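Long-range contacts in nucleoside hydrolase, putative (Trypanosoma brucei, PDB 3FZ0), which belongs to the nucleoside hydrolase family and holds a calcium ion beside the carboxyl ends of parallel strands in its central sheet: residues T13-D18 with I37-G42; P136-A141 with H184-A189. The protein carries 2 engineered substitutions. All coordinates share one frame; numbering follows the deposited sequence.

Contact 1 comes first along the chain and closes before contact 2 opens; their centres lie 13 Å apart. Contact 1 joins the neighbouring parallel strands 6-13 and 32-39 at their carboxyl ends. Contact 2 follows strand 127-133, which flanks 6-13 on its other side in the same mixed sheet, and brings the start of helix 138-146 against helices 181-185 and 187-195. The two touch directly: N139 probably donates from its amide to the carbonyl of V39, and W41 reaches T138. The strand ends, the loop after 32-39 and the start of helix 138-146 are thus tied together in the buried region beside the calcium ion.

Contact 1: residues T13-D18 with I37-G42; sequences TDCGGD and ITVVWG. With CA (calcium ion), chain G.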
ATOM      1  N   THR B  13      -9.182  23.617 -14.683  1.00 62.89           N
ATOM      2  CA  THR B  13      -7.832  24.137 -14.632  1.00 63.65           C
ATOM      3  C   THR B  13      -7.380  24.592 -13.239  1.00 64.30           C
ATOM      4  O   THR B  13      -8.194  25.060 -12.425  1.00 64.83           O
ATOM      5  CB  THR B  13      -7.646  25.332 -15.664  1.00 63.79           C
ATOM      6  OG1 THR B  13      -6.314  25.848 -15.578  1.00 63.06           O
ATOM      7  CG2 THR B  13      -8.619  26.461 -15.383  1.00 62.63           C
ATOM      8  N   ASP B  14      -6.081  24.463 -12.980  1.00 64.72           N
ATOM      9  CA  ASP B  14      -5.491  25.029 -11.780  1.00 65.55           C
ATOM     10  C   ASP B  14      -4.694  26.326 -12.045  1.00 66.27           C
ATOM     11  O   ASP B  14      -3.902  26.772 -11.196  1.00 66.84           O
ATOM     12  CB  ASP B  14      -4.666  23.999 -10.992  1.00 65.18           C
ATOM     13  CG  ASP B  14      -3.373  23.568 -11.703  1.00 65.63           C
ATOM     14  OD1 ASP B  14      -3.310  23.563 -12.951  1.00 66.21           O
ATOM     15  OD2 ASP B  14      -2.411  23.194 -11.005  1.00 65.11           O
ATOM     16  N   CYS B  15      -4.886  26.905 -13.227  1.00 66.26           N
ATOM     17  CA  CYS B  15      -4.649  28.343 -13.436  1.00 66.94           C
ATOM     18  C   CYS B  15      -3.201  28.804 -13.352  1.00 66.29           C
ATOM     19  O   CYS B  15      -2.921  29.914 -12.888  1.00 65.92           O
ATOM     20  CB  CYS B  15      -5.515  29.167 -12.474  1.00 67.01           C
ATOM     21  SG  CYS B  15      -7.200  28.509 -12.366  1.00 71.88           S
ATOM     22  N   GLY B  16      -2.284  27.937 -13.778  1.00 65.87           N
ATOM     23  CA  GLY B  16      -0.875  28.307 -13.920  1.00 65.12           C
ATOM     24  C   GLY B  16      -0.543  28.887 -15.299  1.00 65.21           C
ATOM     25  O   GLY B  16      -1.422  29.051 -16.158  1.00 64.64           O
ATOM     26  N   GLY B  17       0.745  29.184 -15.506  1.00 64.91           N
ATOM     27  CA  GLY B  17       1.226  29.792 -16.739  1.00 64.02           C
ATOM     28  C   GLY B  17       0.842  28.982 -17.964  1.00 64.19           C
ATOM     29  O   GLY B  17       0.268  29.524 -18.924  1.00 64.42           O
ATOM     30  N   ASP B  18       1.114  27.676 -17.944  1.00 63.95           N
ATOM     31  CA  ASP B  18       0.744  26.839 -19.101  1.00 63.16           C
ATOM     32  C   ASP B  18      -0.768  26.616 -19.252  1.00 62.54           C
ATOM     33  O   ASP B  18      -1.278  26.478 -20.361  1.00 63.08           O
ATOM     34  CB  ASP B  18       1.602  25.560 -19.206  1.00 63.24           C
ATOM     35  CG  ASP B  18       1.296  24.536 -18.114  1.00 64.60           C
ATOM     36  OD1 ASP B  18       1.291  24.910 -16.907  1.00 64.39           O
ATOM     37  OD2 ASP B  18       1.036  23.350 -18.499  1.00 63.84           O
ATOM     38  N   ILE B  37     -15.187  27.718 -17.547  1.00 59.45           N
ATOM     39  CA  ILE B  37     -13.888  27.443 -16.970  1.00 58.77           C
ATOM     40  C   ILE B  37     -14.142  27.076 -15.516  1.00 59.43           C
ATOM     41  O   ILE B  37     -14.800  27.818 -14.767  1.00 59.24           O
ATOM     42  CB  ILE B  37     -12.932  28.646 -17.105  1.00 58.88           C
ATOM     43  CG1 ILE B  37     -12.623  28.882 -18.608  1.00 58.56           C
ATOM     44  CG2 ILE B  37     -11.668  28.436 -16.249  1.00 56.88           C
ATOM     45  CD1 ILE B  37     -11.802  30.164 -18.925  1.00 58.30           C
ATOM     46  N   THR B  38     -13.690  25.890 -15.132  1.00 60.00           N
ATOM     47  CA  THR B  38     -13.882  25.427 -13.776  1.00 60.60           C
ATOM     48  C   THR B  38     -12.505  25.347 -13.122  1.00 61.01           C
ATOM     49  O   THR B  38     -11.553  24.799 -13.682  1.00 61.63           O
ATOM     50  CB  THR B  38     -14.597  24.079 -13.729  1.00 60.63           C
ATOM     51  OG1 THR B  38     -13.831  23.124 -14.466  1.00 61.70           O
ATOM     52  CG2 THR B  38     -15.967  24.211 -14.351  1.00 60.25           C
ATOM     53  N   VAL B  39     -12.402  25.928 -11.938  1.00 60.97           N
ATOM     54  CA  VAL B  39     -11.102  26.110 -11.288  1.00 60.62           C
ATOM     55  C   VAL B  39     -10.885  25.012 -10.247  1.00 60.84           C
ATOM     56  O   VAL B  39     -11.787  24.676  -9.469  1.00 60.52           O
ATOM     57  CB  VAL B  39     -11.016  27.538 -10.673  1.00 60.18           C
ATOM     58  CG1 VAL B  39      -9.798  27.685  -9.767  1.00 58.46           C
ATOM     59  CG2 VAL B  39     -11.026  28.555 -11.792  1.00 59.68           C
ATOM     60  N   VAL B  40      -9.680  24.451 -10.236  1.00 60.87           N
ATOM     61  CA  VAL B  40      -9.359  23.428  -9.240  1.00 60.15           C
ATOM     62  C   VAL B  40      -8.051  23.819  -8.565  1.00 60.50           C
ATOM     63  O   VAL B  40      -7.254  24.527  -9.157  1.00 59.81           O
ATOM     64  CB  VAL B  40      -9.323  22.013  -9.882  1.00 60.15           C
ATOM     65  CG1 VAL B  40      -8.204  21.890 -10.895  1.00 57.84           C
ATOM     66  CG2 VAL B  40      -9.251  20.928  -8.842  1.00 59.17           C
ATOM     67  N   TRP B  41      -7.866  23.376  -7.316  1.00 61.08           N
ATOM     68  CA  TRP B  41      -6.580  23.482  -6.598  1.00 61.05           C
ATOM     69  C   TRP B  41      -5.483  22.759  -7.415  1.00 61.54           C
ATOM     70  O   TRP B  41      -5.789  21.986  -8.330  1.00 61.18           O
ATOM     71  CB  TRP B  41      -6.710  22.875  -5.201  1.00 60.15           C
ATOM     72  CG  TRP B  41      -6.721  21.397  -5.240  1.00 60.82           C
ATOM     73  CD1 TRP B  41      -7.793  20.581  -5.504  1.00 60.24           C
ATOM     74  CD2 TRP B  41      -5.601  20.527  -5.044  1.00 60.97           C
ATOM     75  NE1 TRP B  41      -7.411  19.278  -5.483  1.00 59.72           N
ATOM     76  CE2 TRP B  41      -6.073  19.205  -5.193  1.00 60.66           C
ATOM     77  CE3 TRP B  41      -4.255  20.732  -4.723  1.00 59.07           C
ATOM     78  CZ2 TRP B  41      -5.238  18.092  -5.043  1.00 60.15           C
ATOM     79  CZ3 TRP B  41      -3.425  19.615  -4.572  1.00 60.54           C
ATOM     80  CH2 TRP B  41      -3.917  18.320  -4.737  1.00 59.57           C
ATOM     81  N   GLY B  42      -4.213  23.029  -7.091  1.00 62.23           N
ATOM     82  CA  GLY B  42      -3.073  22.400  -7.749  1.00 62.77           C
ATOM     83  C   GLY B  42      -1.810  23.223  -7.544  1.00 64.14           C
ATOM     84  O   GLY B  42      -1.222  23.238  -6.437  1.00 64.19           O
TER
HETATM   85 CA    CA G 400      -2.308  22.943 -15.091  1.00 62.36          CA
HETATM   86  O   HOH W   1       0.036  23.640 -14.980  1.00 28.67           O
HETATM   87  O   HOH W   2      -1.287  21.001 -15.769  1.00 33.86           O
HETATM   88  O   HOH W   3      -1.470  21.646 -12.877  1.00 45.13           O
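T13 and V39 form a parallel bridge at the carboxyl ends of two adjacent strands, 6-13 and 32-39, inside a beta-alpha-beta unit whose crossover is helix 17-27. T13 N donates to T38 O at 2.8 Å. T13 O in turn accepts the N-H of V40, with V40 N 2.7 Å away, so T13 bonds on both sides of V39. The T13 and I37 side chains meet at a slant, T13 CG2 to I37 CG2, 3.7 Å apart, while the T13 hydroxyl, anti to its own backbone N (chi1 179°), turns from that contact, accepts the N-H of C15 in an ST turn and hydrogen-bonds to the carboxylate of D19. On the helix 46-60 face, C15 SG rests 3.8 Å from V39 CG1, with I53 touching both side chains.

Past the bridge the chains stay close: D14 CA lies 3.2 Å from V40 O in a CA-H...O contact. The D14 carboxylate then divides its work. OD1 binds the calcium ion at 2.4 Å, a site completed by D19, L134 O, D283 and three waters; OD2 lies against the CA of G42 and accepts the backbone N-H of N43. With one oxygen on the metal and the other on the loop after strand 32-39, the carboxylate is fixed in rotation, and that loop acts as second shell to the calcium.

Contact 2: residues P136-A141 with H184-A189; sequences PLTNVA and HCDPEA
A189 puts its methyl group against the turn that starts helix 138-146: A189 CB lies 3.5 Å from L137 C and 3.6 Å from L137 CB. A141, one turn further along that helix, adds its own methyl, A141 CB to A189 CB at 3.7 Å. Small side chains on both helices let the backbones come near, the CA atoms of A141 and A189 being 5.1 Å apart. Beside this patch P136 presents the CG corner of its ring to CB of C185 at 3.4 Å, and SG of C185 stands a little further from the same ring atom.

Here two helix starts meet. L137 is the N-cap residue of helix 138-146, and D186 is that of helix 187-195, at the break that separates it from helix 181-185. D186 caps by its side chain: D186 OD1 accepts from A189 N at 2.9 Å, the donor standing well above the plane of the carboxylate. With CG anti to the backbone N (chi1 -162°), the other oxygen reaches across to the neighbouring helix, where D186 OD2 accepts from T138 OG1 at 2.7 Å through its anti lone pair, the T138 side chain coming in roughly perpendicular to that of D186. OD2 also accepts the backbone N-H of L74. T138 OG1, the donor here, probably also accepts from the indole of W41, which would fix the hydroxyl's rotation. On a different side of D186, a water accepts the N-H of L137 and donates to D186 O, its oxygen 2.7 Å from D186 O, bridging the two backbones.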
ATOM      1  N   PRO B 136      -5.394  18.754 -11.309  1.00 61.51           N
ATOM      2  CA  PRO B 136      -5.834  17.575 -10.619  1.00 61.19           C
ATOM      3  C   PRO B 136      -7.281  17.333 -10.996  1.00 61.52           C
ATOM      4  O   PRO B 136      -8.032  18.304 -11.188  1.00 61.48           O
ATOM      5  CB  PRO B 136      -5.711  17.984  -9.157  1.00 61.11           C
ATOM      6  CG  PRO B 136      -4.611  18.978  -9.142  1.00 60.30           C
ATOM      7  CD  PRO B 136      -4.815  19.752 -10.385  1.00 61.79           C
ATOM      8  N   LEU B 137      -7.676  16.062 -11.073  1.00 61.29           N
ATOM      9  CA  LEU B 137      -9.024  15.697 -11.515  1.00 61.15           C
ATOM     10  C   LEU B 137     -10.177  15.811 -10.502  1.00 60.90           C
ATOM     11  O   LEU B 137     -11.274  15.304 -10.753  1.00 61.54           O
ATOM     12  CB  LEU B 137      -8.991  14.300 -12.124  1.00 60.83           C
ATOM     13  CG  LEU B 137      -8.030  14.249 -13.310  1.00 59.63           C
ATOM     14  CD1 LEU B 137      -7.572  12.821 -13.577  1.00 56.25           C
ATOM     15  CD2 LEU B 137      -8.727  14.876 -14.520  1.00 57.47           C
ATOM     16  N   THR B 138      -9.956  16.484  -9.384  1.00 60.32           N
ATOM     17  CA  THR B 138     -10.934  16.491  -8.318  1.00 60.21           C
ATOM     18  C   THR B 138     -12.354  16.878  -8.735  1.00 60.87           C
ATOM     19  O   THR B 138     -13.308  16.146  -8.397  1.00 61.23           O
ATOM     20  CB  THR B 138     -10.514  17.372  -7.159  1.00 60.42           C
ATOM     21  OG1 THR B 138      -9.120  17.194  -6.907  1.00 59.37           O
ATOM     22  CG2 THR B 138     -11.351  17.018  -5.894  1.00 58.98           C
ATOM     23  N   ASN B 139     -12.514  18.029  -9.414  1.00 60.07           N
ATOM     24  CA  ASN B 139     -13.831  18.470  -9.843  1.00 60.11           C
ATOM     25  C   ASN B 139     -14.488  17.453 -10.769  1.00 60.19           C
ATOM     26  O   ASN B 139     -15.667  17.141 -10.636  1.00 60.55           O
ATOM     27  CB  ASN B 139     -13.780  19.847 -10.540  1.00 60.22           C
ATOM     28  CG  ASN B 139     -13.340  20.963  -9.609  1.00 60.60           C
ATOM     29  OD1 ASN B 139     -13.548  20.881  -8.384  1.00 59.93           O
ATOM     30  ND2 ASN B 139     -12.695  21.999 -10.176  1.00 58.83           N
ATOM     31  N   VAL B 140     -13.729  16.939 -11.714  1.00 59.86           N
ATOM     32  CA  VAL B 140     -14.280  15.962 -12.648  1.00 60.60           C
ATOM     33  C   VAL B 140     -14.785  14.684 -11.938  1.00 61.23           C
ATOM     34  O   VAL B 140     -15.911  14.233 -12.163  1.00 61.81           O
ATOM     35  CB  VAL B 140     -13.297  15.620 -13.808  1.00 60.58           C
ATOM     36  CG1 VAL B 140     -14.017  14.758 -14.837  1.00 59.69           C
ATOM     37  CG2 VAL B 140     -12.755  16.892 -14.471  1.00 59.14           C
ATOM     38  N   ALA B 141     -13.963  14.140 -11.045  1.00 61.16           N
ATOM     39  CA  ALA B 141     -14.328  12.945 -10.309  1.00 60.94           C
ATOM     40  C   ALA B 141     -15.578  13.187  -9.516  1.00 60.73           C
ATOM     41  O   ALA B 141     -16.447  12.324  -9.470  1.00 61.21           O
ATOM     42  CB  ALA B 141     -13.203  12.530  -9.384  1.00 61.25           C
ATOM     43  N   HIS B 184      -0.396  12.761  -9.250  1.00 61.25           N
ATOM     44  CA  HIS B 184       0.022  12.667  -7.857  1.00 61.32           C
ATOM     45  C   HIS B 184      -0.870  13.516  -6.939  1.00 61.14           C
ATOM     46  O   HIS B 184      -1.152  13.122  -5.839  1.00 61.10           O
ATOM     47  CB  HIS B 184       1.501  13.065  -7.707  1.00 61.07           C
ATOM     48  CG  HIS B 184       2.088  12.735  -6.373  1.00 60.99           C
ATOM     49  ND1 HIS B 184       3.236  13.331  -5.902  1.00 61.37           N
ATOM     50  CD2 HIS B 184       1.692  11.870  -5.408  1.00 61.92           C
ATOM     51  CE1 HIS B 184       3.524  12.852  -4.704  1.00 60.04           C
ATOM     52  NE2 HIS B 184       2.605  11.958  -4.382  1.00 60.87           N
ATOM     53  N   CYS B 185      -1.330  14.660  -7.422  1.00 61.22           N
ATOM     54  CA  CYS B 185      -2.187  15.569  -6.645  1.00 61.10           C
ATOM     55  C   CYS B 185      -3.451  14.884  -6.239  1.00 61.05           C
ATOM     56  O   CYS B 185      -3.938  15.067  -5.126  1.00 61.21           O
ATOM     57  CB  CYS B 185      -2.546  16.811  -7.453  1.00 60.68           C
ATOM     58  SG  CYS B 185      -1.310  18.118  -7.337  1.00 61.99           S
ATOM     59  N   ASP B 186      -3.994  14.078  -7.138  1.00 60.86           N
ATOM     60  CA  ASP B 186      -5.235  13.414  -6.806  1.00 60.82           C
ATOM     61  C   ASP B 186      -5.338  12.112  -7.543  1.00 60.21           C
ATOM     62  O   ASP B 186      -5.975  12.052  -8.602  1.00 60.09           O
ATOM     63  CB  ASP B 186      -6.448  14.321  -7.095  1.00 60.47           C
ATOM     64  CG  ASP B 186      -7.660  13.863  -6.382  1.00 60.93           C
ATOM     65  OD1 ASP B 186      -7.669  12.667  -6.070  1.00 62.16           O
ATOM     66  OD2 ASP B 186      -8.596  14.665  -6.112  1.00 62.45           O
ATOM     67  N   PRO B 187      -4.711  11.063  -6.989  1.00 60.17           N
ATOM     68  CA  PRO B 187      -4.730   9.745  -7.615  1.00 59.71           C
ATOM     69  C   PRO B 187      -6.148   9.164  -7.606  1.00 59.28           C
ATOM     70  O   PRO B 187      -6.589   8.637  -8.627  1.00 59.25           O
ATOM     71  CB  PRO B 187      -3.752   8.941  -6.755  1.00 59.58           C
ATOM     72  CG  PRO B 187      -2.925   9.960  -6.059  1.00 59.47           C
ATOM     73  CD  PRO B 187      -3.901  11.046  -5.759  1.00 60.19           C
ATOM     74  N   GLU B 188      -6.859   9.287  -6.488  1.00 58.94           N
ATOM     75  CA  GLU B 188      -8.244   8.776  -6.382  1.00 59.26           C
ATOM     76  C   GLU B 188      -9.123   9.364  -7.504  1.00 59.81           C
ATOM     77  O   GLU B 188      -9.875   8.636  -8.157  1.00 59.81           O
ATOM     78  CB  GLU B 188      -8.844   9.097  -5.013  1.00 58.83           C
ATOM     79  CG  GLU B 188      -8.380   8.224  -3.873  1.00 59.28           C
ATOM     80  CD  GLU B 188      -7.007   8.616  -3.301  1.00 60.12           C
ATOM     81  OE1 GLU B 188      -6.355   9.563  -3.775  1.00 60.12           O
ATOM     82  OE2 GLU B 188      -6.587   7.982  -2.332  1.00 61.36           O
ATOM     83  N   ALA B 189      -8.996  10.668  -7.749  1.00 59.58           N
ATOM     84  CA  ALA B 189      -9.760  11.287  -8.830  1.00 60.68           C
ATOM     85  C   ALA B 189      -9.452  10.659 -10.188  1.00 61.09           C
ATOM     86  O   ALA B 189     -10.351  10.477 -10.994  1.00 62.06           O
ATOM     87  CB  ALA B 189      -9.565  12.810  -8.871  1.00 59.76           C
TER
HETATM   88  O   HOH W   4      -5.586  14.010 -10.376  1.00 42.67           O